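Local coordinates for RabGDI protein (Plasmodium falciparum 3D7, PDB 3P1W) that probably acts as a Rab GDP-dissociation inhibitor, binding GDP-loaded Rab GTPases and slowing their release of nucleotide during vesicle transport, at residues S61-L64 and T65-Y68; P338-N341 and Q342-S345. One frame throughout, in Å; residues are numbered along the deposited sequence.

Overall arrangement
Contact 1 (61-64 with 65-68) and contact 2 (338-341 with 342-345) are both local, each within one continuous stretch: contact 1 is a helix N-cap, contact 2 a beta turn. In contact 1 the chain passes from strand 61-62 into helix 64-71, the side-chain oxygen of Asn63 capping the helix while backbone oxygens carry two further bonds; in contact 2, in the loop between strands 320-333 and 346-350, Thr340 O takes two bonds. Their centres lie about 25 Å apart and their nearest atoms about 15 Å, without touching. The large mixed sheet lies beside both: strand 405-418 meets contact 1, strands 117-129 and 138-142 meet contact 2.

Contact 1: S61-L64 and T65-Y68; sequences SLNL and TNLY
Asn63 caps the first turn of helix 64-71: its OD1 accepts the backbone N-H of Asn66 at 2.9 Å, the classic N-cap bond. The donor sits nearly along the C=O axis, with a C=O...N angle of 169°, and the contact between the cap and the third residue of the helix closes the turn. What brings the amide over the open helix end is the first torsion of Asn63, chi1 63°, which sets CG between its own backbone N and carbonyl carbon. The Asn66 side chain lies obliquely against this cap, the two amide planes only 12° apart, and Asn66 ND2 comes to 3.1 Å from Asn63 OD1. A water ties the same pair together from another direction, accepting from Asn63 N and, at 2.6 Å, from Asn66 ND2.

Behind the cap the regular helical bonding begins. Leu67 N donates to Asn63 O over 2.9 Å, and Tyr68 N to Leu64 O over the same distance but in a straighter bond. Leu64 O also lies at the edge of the Tyr68 ring, near its plane. Thr65 OG1 is hydrogen-bonded to Asn84 ND2, and the side chains of Asn63 and Leu64 also touch Asn84.

The apolar side chains flank this polar turn. Leu67 rests on Val89 of strand 89-90, the antiparallel partner of strand 61-62, and on Phe409 of strand 405-418, so it links the helix start to both the small sheet and the large one. Leu64 touches Trp87 and reaches Tyr68 through one methyl, CD2 to CE1 4.3 Å. From the strand side, Leu62 lays its CD2 against the helix backbone, 3.8 Å from Leu67 CA.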
ATOM      1  N   SER A  61      14.234  -2.635   0.032  1.00 23.28           N
ATOM      2  CA  SER A  61      14.361  -3.383  -1.202  1.00 25.22           C
ATOM      3  C   SER A  61      15.610  -4.279  -1.131  1.00 25.22           C
ATOM      4  O   SER A  61      16.689  -3.781  -0.827  1.00 25.33           O
ATOM      5  CB  SER A  61      14.531  -2.373  -2.339  1.00 26.46           C
ATOM      6  OG  SER A  61      14.645  -3.021  -3.580  1.00 32.34           O
ATOM      7  N   LEU A  62      15.473  -5.573  -1.401  1.00 24.21           N
ATOM      8  CA  LEU A  62      16.597  -6.534  -1.282  1.00 25.24           C
ATOM      9  C   LEU A  62      17.023  -7.129  -2.632  1.00 25.89           C
ATOM     10  O   LEU A  62      16.189  -7.485  -3.470  1.00 24.81           O
ATOM     11  CB  LEU A  62      16.219  -7.672  -0.332  1.00 25.17           C
ATOM     12  CG  LEU A  62      16.029  -7.396   1.179  1.00 27.60           C
ATOM     13  CD1 LEU A  62      15.065  -6.277   1.407  1.00 31.60           C
ATOM     14  CD2 LEU A  62      15.506  -8.667   1.896  1.00 26.70           C
ATOM     15  N   ASN A  63      18.328  -7.250  -2.839  1.00 26.47           N
ATOM     16  CA  ASN A  63      18.833  -8.040  -3.957  1.00 27.70           C
ATOM     17  C   ASN A  63      18.855  -9.517  -3.581  1.00 27.64           C
ATOM     18  O   ASN A  63      18.356  -9.891  -2.527  1.00 26.50           O
ATOM     19  CB  ASN A  63      20.205  -7.529  -4.424  1.00 29.25           C
ATOM     20  CG  ASN A  63      21.304  -7.653  -3.375  1.00 29.90           C
ATOM     21  OD1 ASN A  63      21.165  -8.328  -2.355  1.00 27.61           O
ATOM     22  ND2 ASN A  63      22.430  -6.985  -3.645  1.00 31.45           N
ATOM     23  N   LEU A  64      19.432 -10.368  -4.424  1.00 29.11           N
ATOM     24  CA  LEU A  64      19.451 -11.797  -4.107  1.00 30.01           C
ATOM     25  C   LEU A  64      20.229 -12.101  -2.857  1.00 30.56           C
ATOM     26  O   LEU A  64      19.755 -12.825  -2.002  1.00 30.13           O
ATOM     27  CB  LEU A  64      20.096 -12.606  -5.230  1.00 31.04           C
ATOM     28  CG  LEU A  64      19.261 -13.076  -6.374  1.00 31.66           C
ATOM     29  CD1 LEU A  64      20.236 -13.745  -7.353  1.00 32.25           C
ATOM     30  CD2 LEU A  64      18.159 -13.998  -5.886  1.00 28.84           C
ATOM     31  N   THR A  65      21.463 -11.592  -2.781  1.00 31.74           N
ATOM     32  CA  THR A  65      22.309 -11.818  -1.611  1.00 32.30           C
ATOM     33  C   THR A  65      21.567 -11.475  -0.336  1.00 31.43           C
ATOM     34  O   THR A  65      21.571 -12.236   0.627  1.00 31.29           O
ATOM     35  CB  THR A  65      23.603 -11.011  -1.703  1.00 33.51           C
ATOM     36  OG1 THR A  65      24.359 -11.506  -2.807  1.00 36.44           O
ATOM     37  CG2 THR A  65      24.438 -11.116  -0.417  1.00 34.50           C
ATOM     38  N   ASN A  66      20.902 -10.333  -0.330  1.00 30.54           N
ATOM     39  CA  ASN A  66      20.295  -9.880   0.889  1.00 30.38           C
ATOM     40  C   ASN A  66      18.989 -10.604   1.171  1.00 27.96           C
ATOM     41  O   ASN A  66      18.706 -10.873   2.314  1.00 27.68           O
ATOM     42  CB  ASN A  66      20.207  -8.359   0.920  1.00 31.19           C
ATOM     43  CG  ASN A  66      21.579  -7.722   1.107  1.00 34.50           C
ATOM     44  OD1 ASN A  66      22.359  -8.121   1.989  1.00 39.87           O
ATOM     45  ND2 ASN A  66      21.898  -6.762   0.268  1.00 36.48           N
ATOM     46  N   LEU A  67      18.258 -11.008   0.128  1.00 27.05           N
ATOM     47  CA  LEU A  67      17.032 -11.779   0.310  1.00 25.77           C
ATOM     48  C   LEU A  67      17.397 -13.092   0.990  1.00 25.12           C
ATOM     49  O   LEU A  67      16.792 -13.487   1.994  1.00 22.33           O
ATOM     50  CB  LEU A  67      16.365 -12.022  -1.045  1.00 25.75           C
ATOM     51  CG  LEU A  67      15.020 -12.696  -1.104  1.00 26.97           C
ATOM     52  CD1 LEU A  67      13.957 -11.791  -0.447  1.00 22.88           C
ATOM     53  CD2 LEU A  67      14.671 -13.031  -2.560  1.00 29.18           C
ATOM     54  N   TYR A  68      18.444 -13.741   0.467  1.00 25.07           N
ATOM     55  CA  TYR A  68      18.874 -15.023   0.997  1.00 25.84           C
ATOM     56  C   TYR A  68      19.503 -14.885   2.376  1.00 26.05           C
ATOM     57  O   TYR A  68      19.249 -15.707   3.251  1.00 25.72           O
ATOM     58  CB  TYR A  68      19.804 -15.764  -0.011  1.00 26.53           C
ATOM     59  CG  TYR A  68      19.030 -16.677  -0.945  1.00 25.98           C
ATOM     60  CD1 TYR A  68      18.297 -16.162  -2.019  1.00 26.44           C
ATOM     61  CD2 TYR A  68      18.989 -18.047  -0.728  1.00 24.24           C
ATOM     62  CE1 TYR A  68      17.530 -16.990  -2.846  1.00 24.81           C
ATOM     63  CE2 TYR A  68      18.244 -18.877  -1.557  1.00 25.45           C
ATOM     64  CZ  TYR A  68      17.517 -18.344  -2.607  1.00 24.51           C
ATOM     65  OH  TYR A  68      16.788 -19.166  -3.422  1.00 26.88           O
TER
HETATM   66  O   HOH W   1      20.009  -5.542  -1.012  1.00 35.03           O

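Contact 2: P338-N341 and Q342-S345; sequences PETN and QTNS
Thr340 and Thr343 clasp the ends of a type I' beta turn, and the carbonyl oxygen of Thr340 is gripped twice. Thr343 N donates to Thr340 O at 3.0 Å, the usual bond from the fourth residue of the turn to the first, arriving from above the carbonyl plane, 45° out of it. The hydroxyl of the same residue adds a second, shorter bond, Thr343 OG1 to Thr340 O at 2.8 Å, with its donor tilted just 19° from that plane. Turning Thr343 OG1 back toward the turn is its first torsion, chi1 49°, which leaves the hydroxyl between the backbone N and the carbonyl carbon. The two threonine side chains cross at about a right angle.

This end of the turn is the tight one. Both threonines are buried against Tyr124 of strand 117-129, with Ile140 of strand 138-142 beside Thr340 and Glu121 beside Thr343. The hydroxyl of Thr340 has its own partner, a hydrogen bond with Ile337 O, and a water bridges it to Thr343 O, donating to each.

The corner itself is loose by comparison. Asn341 and Gln342, the two central residues, have the left-handed backbone angles of this turn type and are exposed to solvent. Asn341 nonetheless sends ND2 to Tyr124 OH, pinning the corner to the neighbouring strand. Gln342 is bent at its second torsion, and its end is held by a second water, which donates to Gln342 OE1 at 2.9 Å and accepts from Gln342 N at 2.8 Å.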
ATOM      1  N   PRO A 338      -1.257 -18.276 -13.065  1.00 28.39           N
ATOM      2  CA  PRO A 338      -2.299 -18.816 -13.959  1.00 29.52           C
ATOM      3  C   PRO A 338      -3.578 -17.960 -13.935  1.00 29.19           C
ATOM      4  O   PRO A 338      -3.940 -17.401 -12.887  1.00 28.12           O
ATOM      5  CB  PRO A 338      -2.529 -20.225 -13.407  1.00 30.00           C
ATOM      6  CG  PRO A 338      -1.172 -20.592 -12.832  1.00 30.77           C
ATOM      7  CD  PRO A 338      -0.701 -19.317 -12.188  1.00 28.23           C
ATOM      8  N   GLU A 339      -4.214 -17.807 -15.100  1.00 30.38           N
ATOM      9  CA  GLU A 339      -5.493 -17.094 -15.206  1.00 30.58           C
ATOM     10  C   GLU A 339      -5.401 -15.567 -14.978  1.00 29.65           C
ATOM     11  O   GLU A 339      -6.388 -14.913 -14.594  1.00 29.38           O
ATOM     12  CB  GLU A 339      -6.556 -17.711 -14.278  1.00 31.09           C
ATOM     13  CG  GLU A 339      -6.616 -19.268 -14.260  1.00 33.25           C
ATOM     14  CD  GLU A 339      -6.750 -19.936 -15.654  1.00 39.44           C
ATOM     15  OE1 GLU A 339      -7.416 -19.374 -16.549  1.00 39.26           O
ATOM     16  OE2 GLU A 339      -6.208 -21.059 -15.834  1.00 42.37           O
ATOM     17  N   THR A 340      -4.222 -14.996 -15.212  1.00 28.54           N
ATOM     18  CA  THR A 340      -4.057 -13.551 -15.197  1.00 27.74           C
ATOM     19  C   THR A 340      -3.540 -13.098 -16.566  1.00 29.95           C
ATOM     20  O   THR A 340      -2.856 -12.080 -16.680  1.00 30.40           O
ATOM     21  CB  THR A 340      -3.097 -13.096 -14.086  1.00 25.46           C
ATOM     22  OG1 THR A 340      -1.817 -13.681 -14.298  1.00 23.98           O
ATOM     23  CG2 THR A 340      -3.623 -13.519 -12.744  1.00 24.91           C
ATOM     24  N   ASN A 341      -3.885 -13.859 -17.602  1.00 31.75           N
ATOM     25  CA  ASN A 341      -3.632 -13.446 -18.972  1.00 33.97           C
ATOM     26  C   ASN A 341      -2.144 -13.213 -19.248  1.00 33.75           C
ATOM     27  O   ASN A 341      -1.764 -12.338 -20.024  1.00 34.24           O
ATOM     28  CB  ASN A 341      -4.500 -12.200 -19.254  1.00 34.22           C
ATOM     29  CG  ASN A 341      -5.987 -12.510 -19.127  1.00 37.06           C
ATOM     30  OD1 ASN A 341      -6.568 -13.159 -20.015  1.00 40.09           O
ATOM     31  ND2 ASN A 341      -6.601 -12.103 -18.022  1.00 34.86           N
ATOM     32  N   GLN A 342      -1.305 -14.016 -18.587  1.00 33.04           N
ATOM     33  CA  GLN A 342       0.146 -13.946 -18.727  1.00 33.16           C
ATOM     34  C   GLN A 342       0.695 -12.550 -18.423  1.00 31.77           C
ATOM     35  O   GLN A 342       1.735 -12.150 -18.961  1.00 31.60           O
ATOM     36  CB  GLN A 342       0.598 -14.428 -20.127  1.00 35.48           C
ATOM     37  CG  GLN A 342       0.287 -15.907 -20.431  1.00 39.84           C
ATOM     38  CD  GLN A 342       1.005 -16.865 -19.477  1.00 45.78           C
ATOM     39  OE1 GLN A 342       0.388 -17.432 -18.569  1.00 49.97           O
ATOM     40  NE2 GLN A 342       2.315 -17.040 -19.673  1.00 48.06           N
ATOM     41  N   THR A 343       0.017 -11.821 -17.541  1.00 30.29           N
ATOM     42  CA  THR A 343       0.469 -10.462 -17.179  1.00 29.88           C
ATOM     43  C   THR A 343       1.833 -10.471 -16.488  1.00 28.90           C
ATOM     44  O   THR A 343       2.173 -11.411 -15.756  1.00 28.49           O
ATOM     45  CB  THR A 343      -0.540  -9.713 -16.299  1.00 28.77           C
ATOM     46  OG1 THR A 343      -0.963 -10.554 -15.202  1.00 27.94           O
ATOM     47  CG2 THR A 343      -1.746  -9.258 -17.151  1.00 31.01           C
ATOM     48  N   ASN A 344       2.613  -9.426 -16.746  1.00 28.59           N
ATOM     49  CA  ASN A 344       3.964  -9.290 -16.173  1.00 27.71           C
ATOM     50  C   ASN A 344       3.942  -8.559 -14.837  1.00 25.85           C
ATOM     51  O   ASN A 344       4.953  -8.514 -14.118  1.00 25.20           O
ATOM     52  CB  ASN A 344       4.885  -8.575 -17.159  1.00 29.27           C
ATOM     53  CG  ASN A 344       5.221  -9.430 -18.351  1.00 32.63           C
ATOM     54  OD1 ASN A 344       5.500 -10.614 -18.205  1.00 37.68           O
ATOM     55  ND2 ASN A 344       5.181  -8.846 -19.536  1.00 35.41           N
ATOM     56  N   SER A 345       2.801  -7.956 -14.541  1.00 23.93           N
ATOM     57  CA  SER A 345       2.523  -7.416 -13.242  1.00 23.06           C
ATOM     58  C   SER A 345       1.006  -7.428 -13.032  1.00 22.67           C
ATOM     59  O   SER A 345       0.214  -7.219 -13.974  1.00 22.71           O
ATOM     60  CB  SER A 345       3.096  -6.008 -13.108  1.00 23.68           C
ATOM     61  OG  SER A 345       2.655  -5.180 -14.172  1.00 25.45           O
TER
HETATM   62  O   HOH W   2       0.855 -12.902 -13.612  1.00 26.46           O
HETATM   63  O   HOH W   3      -1.563 -16.128 -16.836  1.00 29.55           O